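Local atomic coordinates of amine oxidase domain-containing protein (Pyrococcus furiosus, PDB entry 3NRN), a protein that is of unknown function but binds adenosine monophosphate in the crystal and is probably an oxidoreductase of the flavin-containing amine oxidase kind. Residues V79-I93 against R281-M293. Numbering follows the deposited sequence.
Sequences VNSNPKGKILWEGKI and RIGNTIVFTPGLM
Lys86 and Ile87 pair in parallel with Val287 and Phe288, a worked example of how strands far apart in sequence become neighbours in a mixed sheet. Strand 86-89 lies between 286-288 and its antiparallel hairpin partner 92-95; the two parallel strands are twisted 37° apart. Three backbone bonds form the ladder: Lys86 N to Ile286 O, Phe288 N to Lys86 O (2.9 Å) and Leu88 N to Phe288 O.

On one face, Ile87 CG2 meets Pro290 CD at 3.8 Å, the two side chains crossing at about a right angle; helix 142-156 also packs on this proline. On the other, Leu88 CB and Ile93 CG2 both touch Val287 CG1, which chi1 of 180° places opposite the backbone N. At the Trp89 end, CE3 of the indole meets Pro290 CG at 3.8 Å.

Beyond the ladder, Thr285 CG2 presses tightly against Pro83 CG (3.4 Å). The buried Asn284, centre of an inverse gamma turn, extends its amide to strand 78-80: ND2 gives Val79 O a nearly straight 3.0 Å bond (174°), reaching that oxygen from above its carbonyl plane.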
ATOM      1  N   VAL A  79      15.501   4.223  -2.356  1.00 26.27           N
ATOM      2  CA  VAL A  79      16.612   3.996  -1.437  1.00 23.86           C
ATOM      3  C   VAL A  79      16.136   3.461  -0.088  1.00 27.83           C
ATOM      4  O   VAL A  79      15.364   4.123   0.611  1.00 24.23           O
ATOM      5  CB  VAL A  79      17.413   5.300  -1.190  1.00 28.74           C
ATOM      6  CG1 VAL A  79      18.546   5.037  -0.200  1.00 23.08           C
ATOM      7  CG2 VAL A  79      17.956   5.839  -2.512  1.00 23.98           C
ATOM      8  N   ASN A  80      16.599   2.265   0.274  1.00 22.64           N
ATOM      9  CA  ASN A  80      16.225   1.661   1.546  1.00 32.85           C
ATOM     10  C   ASN A  80      16.583   2.552   2.726  1.00 36.21           C
ATOM     11  O   ASN A  80      17.603   3.237   2.712  1.00 39.54           O
ATOM     12  CB  ASN A  80      16.912   0.304   1.734  1.00 25.82           C
ATOM     13  CG  ASN A  80      16.305  -0.785   0.873  1.00 37.02           C
ATOM     14  OD1 ASN A  80      15.145  -0.696   0.459  1.00 27.34           O
ATOM     15  ND2 ASN A  80      17.083  -1.836   0.615  1.00 25.65           N
ATOM     16  N   SER A  81      15.731   2.523   3.748  1.00 40.70           N
ATOM     17  CA  SER A  81      15.924   3.302   4.968  1.00 43.76           C
ATOM     18  C   SER A  81      17.202   2.878   5.698  1.00 45.43           C
ATOM     19  O   SER A  81      17.408   1.681   5.903  1.00 35.24           O
ATOM     20  CB  SER A  81      14.727   3.092   5.900  1.00 31.17           C
ATOM     21  OG  SER A  81      13.518   3.506   5.295  1.00 33.13           O
ATOM     22  N   ASN A  82      18.034   3.853   6.089  1.00 50.23           N
ATOM     23  CA  ASN A  82      19.289   3.598   6.816  1.00 53.95           C
ATOM     24  C   ASN A  82      18.989   2.456   7.779  1.00 52.08           C
ATOM     25  O   ASN A  82      19.127   1.291   7.404  1.00 66.84           O
ATOM     26  CB  ASN A  82      19.742   4.850   7.589  1.00 54.02           C
ATOM     27  CG  ASN A  82      20.040   6.032   6.685  1.00 58.60           C
ATOM     28  OD1 ASN A  82      19.157   6.547   6.004  1.00 58.21           O
ATOM     29  ND2 ASN A  82      21.295   6.474   6.685  1.00 67.37           N
ATOM     30  N   PRO A  83      18.637   2.750   9.049  1.00 39.44           N
ATOM     31  CA  PRO A  83      18.359   1.525   9.797  1.00 35.85           C
ATOM     32  C   PRO A  83      16.962   1.177   9.281  1.00 33.46           C
ATOM     33  O   PRO A  83      16.175   2.082   8.983  1.00 32.50           O
ATOM     34  CB  PRO A  83      18.353   1.999  11.247  1.00 27.66           C
ATOM     35  CG  PRO A  83      17.814   3.348  11.144  1.00 32.02           C
ATOM     36  CD  PRO A  83      18.517   3.926   9.925  1.00 37.47           C
ATOM     37  N   LYS A  84      16.664  -0.109   9.132  1.00 36.96           N
ATOM     38  CA  LYS A  84      15.359  -0.526   8.632  1.00 34.64           C
ATOM     39  C   LYS A  84      14.239   0.207   9.353  1.00 35.37           C
ATOM     40  O   LYS A  84      13.225   0.563   8.747  1.00 34.46           O
ATOM     41  CB  LYS A  84      15.193  -2.041   8.786  1.00 35.13           C
ATOM     42  CG  LYS A  84      15.882  -2.848   7.686  1.00 33.93           C
ATOM     43  CD  LYS A  84      16.046  -4.308   8.088  1.00 40.90           C
ATOM     44  CE  LYS A  84      16.185  -5.195   6.869  1.00 59.63           C
ATOM     45  NZ  LYS A  84      17.127  -4.627   5.865  1.00 67.51           N
ATOM     46  N   GLY A  85      14.433   0.447  10.645  1.00 35.83           N
ATOM     47  CA  GLY A  85      13.428   1.149  11.419  1.00 41.20           C
ATOM     48  C   GLY A  85      13.898   1.517  12.812  1.00 39.42           C
ATOM     49  O   GLY A  85      14.910   1.006  13.289  1.00 35.51           O
ATOM     50  N   LYS A  86      13.151   2.405  13.461  1.00 33.36           N
ATOM     51  CA  LYS A  86      13.468   2.855  14.811  1.00 36.69           C
ATOM     52  C   LYS A  86      12.210   2.886  15.679  1.00 37.58           C
ATOM     53  O   LYS A  86      11.089   2.740  15.177  1.00 33.60           O
ATOM     54  CB  LYS A  86      14.103   4.245  14.761  1.00 37.02           C
ATOM     55  CG  LYS A  86      15.430   4.273  14.028  1.00 36.47           C
ATOM     56  CD  LYS A  86      16.074   5.641  14.105  1.00 43.29           C
ATOM     57  CE  LYS A  86      17.491   5.594  13.559  1.00 37.84           C
ATOM     58  NZ  LYS A  86      18.187   6.901  13.697  1.00 44.42           N
ATOM     59  N   ILE A  87      12.399   3.093  16.980  1.00 32.04           N
ATOM     60  CA  ILE A  87      11.284   3.111  17.920  1.00 34.39           C
ATOM     61  C   ILE A  87      11.317   4.278  18.913  1.00 38.40           C
ATOM     62  O   ILE A  87      12.378   4.660  19.399  1.00 35.53           O
ATOM     63  CB  ILE A  87      11.245   1.783  18.710  1.00 32.72           C
ATOM     64  CG1 ILE A  87      11.156   0.610  17.728  1.00 30.44           C
ATOM     65  CG2 ILE A  87      10.059   1.772  19.671  1.00 31.02           C
ATOM     66  CD1 ILE A  87      11.103  -0.753  18.381  1.00 31.98           C
ATOM     67  N   LEU A  88      10.142   4.839  19.197  1.00 41.35           N
ATOM     68  CA  LEU A  88      10.002   5.943  20.146  1.00 35.76           C
ATOM     69  C   LEU A  88       9.364   5.375  21.401  1.00 38.74           C
ATOM     70  O   LEU A  88       8.188   5.018  21.393  1.00 36.85           O
ATOM     71  CB  LEU A  88       9.098   7.046  19.581  1.00 37.71           C
ATOM     72  CG  LEU A  88       8.668   8.140  20.575  1.00 41.68           C
ATOM     73  CD1 LEU A  88       9.897   8.815  21.164  1.00 34.31           C
ATOM     74  CD2 LEU A  88       7.781   9.170  19.878  1.00 34.12           C
ATOM     75  N   TRP A  89      10.134   5.297  22.479  1.00 36.51           N
ATOM     76  CA  TRP A  89       9.631   4.746  23.730  1.00 39.16           C
ATOM     77  C   TRP A  89      10.244   5.460  24.927  1.00 40.47           C
ATOM     78  O   TRP A  89      11.449   5.699  24.968  1.00 37.59           O
ATOM     79  CB  TRP A  89       9.946   3.250  23.783  1.00 44.37           C
ATOM     80  CG  TRP A  89       9.477   2.544  25.016  1.00 45.92           C
ATOM     81  CD1 TRP A  89      10.248   2.121  26.059  1.00 41.25           C
ATOM     82  CD2 TRP A  89       8.137   2.132  25.313  1.00 47.71           C
ATOM     83  NE1 TRP A  89       9.474   1.467  26.986  1.00 47.32           N
ATOM     84  CE2 TRP A  89       8.174   1.458  26.555  1.00 44.08           C
ATOM     85  CE3 TRP A  89       6.909   2.266  24.651  1.00 47.69           C
ATOM     86  CZ2 TRP A  89       7.028   0.915  27.150  1.00 44.58           C
ATOM     87  CZ3 TRP A  89       5.764   1.727  25.244  1.00 53.07           C
ATOM     88  CH2 TRP A  89       5.836   1.060  26.483  1.00 53.71           C
ATOM     89  N   GLU A  90       9.394   5.801  25.891  1.00 40.90           N
ATOM     90  CA  GLU A  90       9.813   6.496  27.105  1.00 45.57           C
ATOM     91  C   GLU A  90      10.713   7.698  26.819  1.00 45.61           C
ATOM     92  O   GLU A  90      11.749   7.882  27.457  1.00 48.21           O
ATOM     93  CB  GLU A  90      10.511   5.520  28.058  1.00 39.25           C
ATOM     94  CG  GLU A  90       9.621   4.354  28.478  1.00 37.85           C
ATOM     95  CD  GLU A  90      10.299   3.407  29.453  1.00 46.07           C
ATOM     96  OE1 GLU A  90      11.492   3.084  29.254  1.00 46.81           O
ATOM     97  OE2 GLU A  90       9.627   2.974  30.414  1.00 41.50           O
ATOM     98  N   GLY A  91      10.310   8.501  25.840  1.00 44.07           N
ATOM     99  CA  GLY A  91      11.055   9.698  25.494  1.00 44.85           C
ATOM    100  C   GLY A  91      12.312   9.564  24.655  1.00 51.75           C
ATOM    101  O   GLY A  91      13.038  10.544  24.495  1.00 58.37           O
ATOM    102  N   LYS A  92      12.585   8.382  24.112  1.00 51.76           N
ATOM    103  CA  LYS A  92      13.786   8.211  23.296  1.00 54.52           C
ATOM    104  C   LYS A  92      13.550   7.448  21.989  1.00 51.69           C
ATOM    105  O   LYS A  92      12.847   6.439  21.963  1.00 50.81           O
ATOM    106  CB  LYS A  92      14.878   7.499  24.101  1.00 55.11           C
ATOM    107  CG  LYS A  92      14.496   6.100  24.556  1.00 67.76           C
ATOM    108  CD  LYS A  92      15.705   5.327  25.058  1.00 68.59           C
ATOM    109  CE  LYS A  92      15.336   3.880  25.359  1.00 71.92           C
ATOM    110  NZ  LYS A  92      16.531   3.032  25.632  1.00 73.53           N
ATOM    111  N   ILE A  93      14.145   7.947  20.907  1.00 45.76           N
ATOM    112  CA  ILE A  93      14.033   7.311  19.598  1.00 47.07           C
ATOM    113  C   ILE A  93      15.309   6.522  19.372  1.00 43.48           C
ATOM    114  O   ILE A  93      16.384   7.099  19.215  1.00 52.34           O
ATOM    115  CB  ILE A  93      13.899   8.343  18.461  1.00 40.34           C
ATOM    116  CG1 ILE A  93      12.582   9.109  18.598  1.00 39.06           C
ATOM    117  CG2 ILE A  93      13.974   7.632  17.110  1.00 39.43           C
ATOM    118  CD1 ILE A  93      12.346  10.135  17.499  1.00 30.36           C
ATOM    119  N   ARG A 281      15.094  15.638  10.744  1.00 49.43           N
ATOM    120  CA  ARG A 281      15.141  15.209  12.134  1.00 44.86           C
ATOM    121  C   ARG A 281      15.316  13.708  12.330  1.00 42.92           C
ATOM    122  O   ARG A 281      15.744  13.268  13.395  1.00 43.66           O
ATOM    123  CB  ARG A 281      13.869  15.665  12.862  1.00 53.23           C
ATOM    124  CG  ARG A 281      13.605  17.166  12.811  1.00 53.00           C
ATOM    125  CD  ARG A 281      14.760  17.961  13.407  1.00 63.67           C
ATOM    126  NE  ARG A 281      14.548  19.406  13.317  1.00 69.91           N
ATOM    127  CZ  ARG A 281      13.742  20.102  14.115  1.00 63.62           C
ATOM    128  NH1 ARG A 281      13.061  19.492  15.078  1.00 64.41           N
ATOM    129  NH2 ARG A 281      13.613  21.412  13.943  1.00 59.43           N
ATOM    130  N   ILE A 282      14.985  12.912  11.320  1.00 38.77           N
ATOM    131  CA  ILE A 282      15.126  11.471  11.471  1.00 36.18           C
ATOM    132  C   ILE A 282      15.857  10.800  10.312  1.00 36.64           C
ATOM    133  O   ILE A 282      16.378   9.695  10.454  1.00 38.99           O
ATOM    134  CB  ILE A 282      13.741  10.801  11.678  1.00 42.76           C
ATOM    135  CG1 ILE A 282      12.860  11.014  10.449  1.00 45.91           C
ATOM    136  CG2 ILE A 282      13.046  11.406  12.901  1.00 39.43           C
ATOM    137  CD1 ILE A 282      11.508  10.328  10.547  1.00 48.60           C
ATOM    138  N   GLY A 283      15.903  11.472   9.167  1.00 32.92           N
ATOM    139  CA  GLY A 283      16.579  10.904   8.013  1.00 42.26           C
ATOM    140  C   GLY A 283      15.761   9.820   7.330  1.00 42.22           C
ATOM    141  O   GLY A 283      14.575   9.656   7.621  1.00 37.35           O
ATOM    142  N   ASN A 284      16.396   9.076   6.427  1.00 36.55           N
ATOM    143  CA  ASN A 284      15.720   8.005   5.696  1.00 38.85           C
ATOM    144  C   ASN A 284      15.473   6.785   6.575  1.00 38.24           C
ATOM    145  O   ASN A 284      16.277   5.850   6.598  1.00 34.01           O
ATOM    146  CB  ASN A 284      16.545   7.588   4.474  1.00 32.96           C
ATOM    147  CG  ASN A 284      15.837   6.549   3.621  1.00 36.15           C
ATOM    148  OD1 ASN A 284      14.709   6.154   3.914  1.00 41.66           O
ATOM    149  ND2 ASN A 284      16.500   6.105   2.557  1.00 33.11           N
ATOM    150  N   THR A 285      14.352   6.799   7.289  1.00 36.41           N
ATOM    151  CA  THR A 285      13.971   5.697   8.169  1.00 36.95           C
ATOM    152  C   THR A 285      12.519   5.922   8.587  1.00 35.12           C
ATOM    153  O   THR A 285      11.919   6.942   8.244  1.00 37.37           O
ATOM    154  CB  THR A 285      14.848   5.670   9.451  1.00 40.14           C
ATOM    155  OG1 THR A 285      16.225   5.815   9.095  1.00 61.17           O
ATOM    156  CG2 THR A 285      14.689   4.350  10.189  1.00 28.97           C
ATOM    157  N   ILE A 286      11.949   4.964   9.306  1.00 33.47           N
ATOM    158  CA  ILE A 286      10.588   5.109   9.802  1.00 33.71           C
ATOM    159  C   ILE A 286      10.673   4.976  11.315  1.00 30.82           C
ATOM    160  O   ILE A 286      11.542   4.275  11.831  1.00 32.52           O
ATOM    161  CB  ILE A 286       9.644   4.018   9.265  1.00 35.89           C
ATOM    162  CG1 ILE A 286      10.228   2.634   9.548  1.00 41.02           C
ATOM    163  CG2 ILE A 286       9.402   4.226   7.785  1.00 39.81           C
ATOM    164  CD1 ILE A 286       9.345   1.495   9.086  1.00 40.80           C
ATOM    165  N   VAL A 287       9.782   5.654  12.024  1.00 31.40           N
ATOM    166  CA  VAL A 287       9.782   5.581  13.477  1.00 29.10           C
ATOM    167  C   VAL A 287       8.451   5.071  14.004  1.00 21.54           C
ATOM    168  O   VAL A 287       7.417   5.705  13.808  1.00 28.20           O
ATOM    169  CB  VAL A 287      10.055   6.964  14.116  1.00 29.82           C
ATOM    170  CG1 VAL A 287      10.054   6.841  15.642  1.00 27.06           C
ATOM    171  CG2 VAL A 287      11.384   7.512  13.623  1.00 27.11           C
ATOM    172  N   PHE A 288       8.483   3.919  14.661  1.00 23.70           N
ATOM    173  CA  PHE A 288       7.277   3.349  15.243  1.00 29.27           C
ATOM    174  C   PHE A 288       6.998   4.102  16.539  1.00 31.12           C
ATOM    175  O   PHE A 288       7.927   4.476  17.251  1.00 31.89           O
ATOM    176  CB  PHE A 288       7.480   1.859  15.510  1.00 26.14           C
ATOM    177  CG  PHE A 288       7.481   1.028  14.268  1.00 33.56           C
ATOM    178  CD1 PHE A 288       6.286   0.713  13.631  1.00 33.98           C
ATOM    179  CD2 PHE A 288       8.680   0.598  13.700  1.00 31.30           C
ATOM    180  CE1 PHE A 288       6.280  -0.017  12.441  1.00 35.99           C
ATOM    181  CE2 PHE A 288       8.686  -0.133  12.510  1.00 30.88           C
ATOM    182  CZ  PHE A 288       7.482  -0.439  11.880  1.00 30.34           C
ATOM    183  N   THR A 289       5.724   4.324  16.843  1.00 29.98           N
ATOM    184  CA  THR A 289       5.358   5.068  18.041  1.00 26.86           C
ATOM    185  C   THR A 289       4.451   4.284  18.986  1.00 29.18           C
ATOM    186  O   THR A 289       3.299   4.652  19.210  1.00 29.34           O
ATOM    187  CB  THR A 289       4.663   6.389  17.659  1.00 30.58           C
ATOM    188  OG1 THR A 289       3.498   6.100  16.875  1.00 29.80           O
ATOM    189  CG2 THR A 289       5.606   7.269  16.832  1.00 24.71           C
ATOM    190  N   PRO A 290       4.966   3.189  19.556  1.00 25.30           N
ATOM    191  CA  PRO A 290       4.152   2.392  20.476  1.00 30.11           C
ATOM    192  C   PRO A 290       3.618   3.255  21.622  1.00 36.01           C
ATOM    193  O   PRO A 290       4.343   4.082  22.176  1.00 36.99           O
ATOM    194  CB  PRO A 290       5.129   1.320  20.958  1.00 31.95           C
ATOM    195  CG  PRO A 290       6.460   2.035  20.912  1.00 33.47           C
ATOM    196  CD  PRO A 290       6.378   2.763  19.589  1.00 27.71           C
ATOM    197  N   GLY A 291       2.346   3.072  21.957  1.00 36.09           N
ATOM    198  CA  GLY A 291       1.755   3.838  23.037  1.00 37.54           C
ATOM    199  C   GLY A 291       0.923   5.025  22.596  1.00 32.70           C
ATOM    200  O   GLY A 291       0.075   5.482  23.351  1.00 34.18           O
ATOM    201  N   LEU A 292       1.151   5.531  21.386  1.00 33.67           N
ATOM    202  CA  LEU A 292       0.388   6.681  20.889  1.00 33.08           C
ATOM    203  C   LEU A 292      -0.728   6.226  19.944  1.00 29.26           C
ATOM    204  O   LEU A 292      -0.738   5.072  19.505  1.00 28.42           O
ATOM    205  CB  LEU A 292       1.317   7.653  20.147  1.00 28.30           C
ATOM    206  CG  LEU A 292       2.630   8.094  20.813  1.00 35.00           C
ATOM    207  CD1 LEU A 292       3.270   9.179  19.952  1.00 21.05           C
ATOM    208  CD2 LEU A 292       2.383   8.619  22.230  1.00 27.78           C
HETATM  209  N   MSE A 293      -1.675   7.116  19.643  1.00 23.13           N
HETATM  210  CA  MSE A 293      -2.748   6.761  18.716  1.00 27.39           C
HETATM  211  C   MSE A 293      -2.051   6.680  17.351  1.00 27.81           C
HETATM  212  O   MSE A 293      -2.328   5.782  16.559  1.00 32.16           O
HETATM  213  CB  MSE A 293      -3.875   7.815  18.715  1.00 23.90           C
HETATM  214  CG  MSE A 293      -5.207   7.304  18.103  1.00 19.22           C
HETATM  215 SE   MSE A 293      -6.683   8.374  18.337  1.00 17.27          SE
HETATM  216  CE  MSE A 293      -7.172   7.904  19.991  1.00 29.03           C
TER
HETATM  217  O   HOH W   1       5.810   5.926  21.303  1.00 26.13           O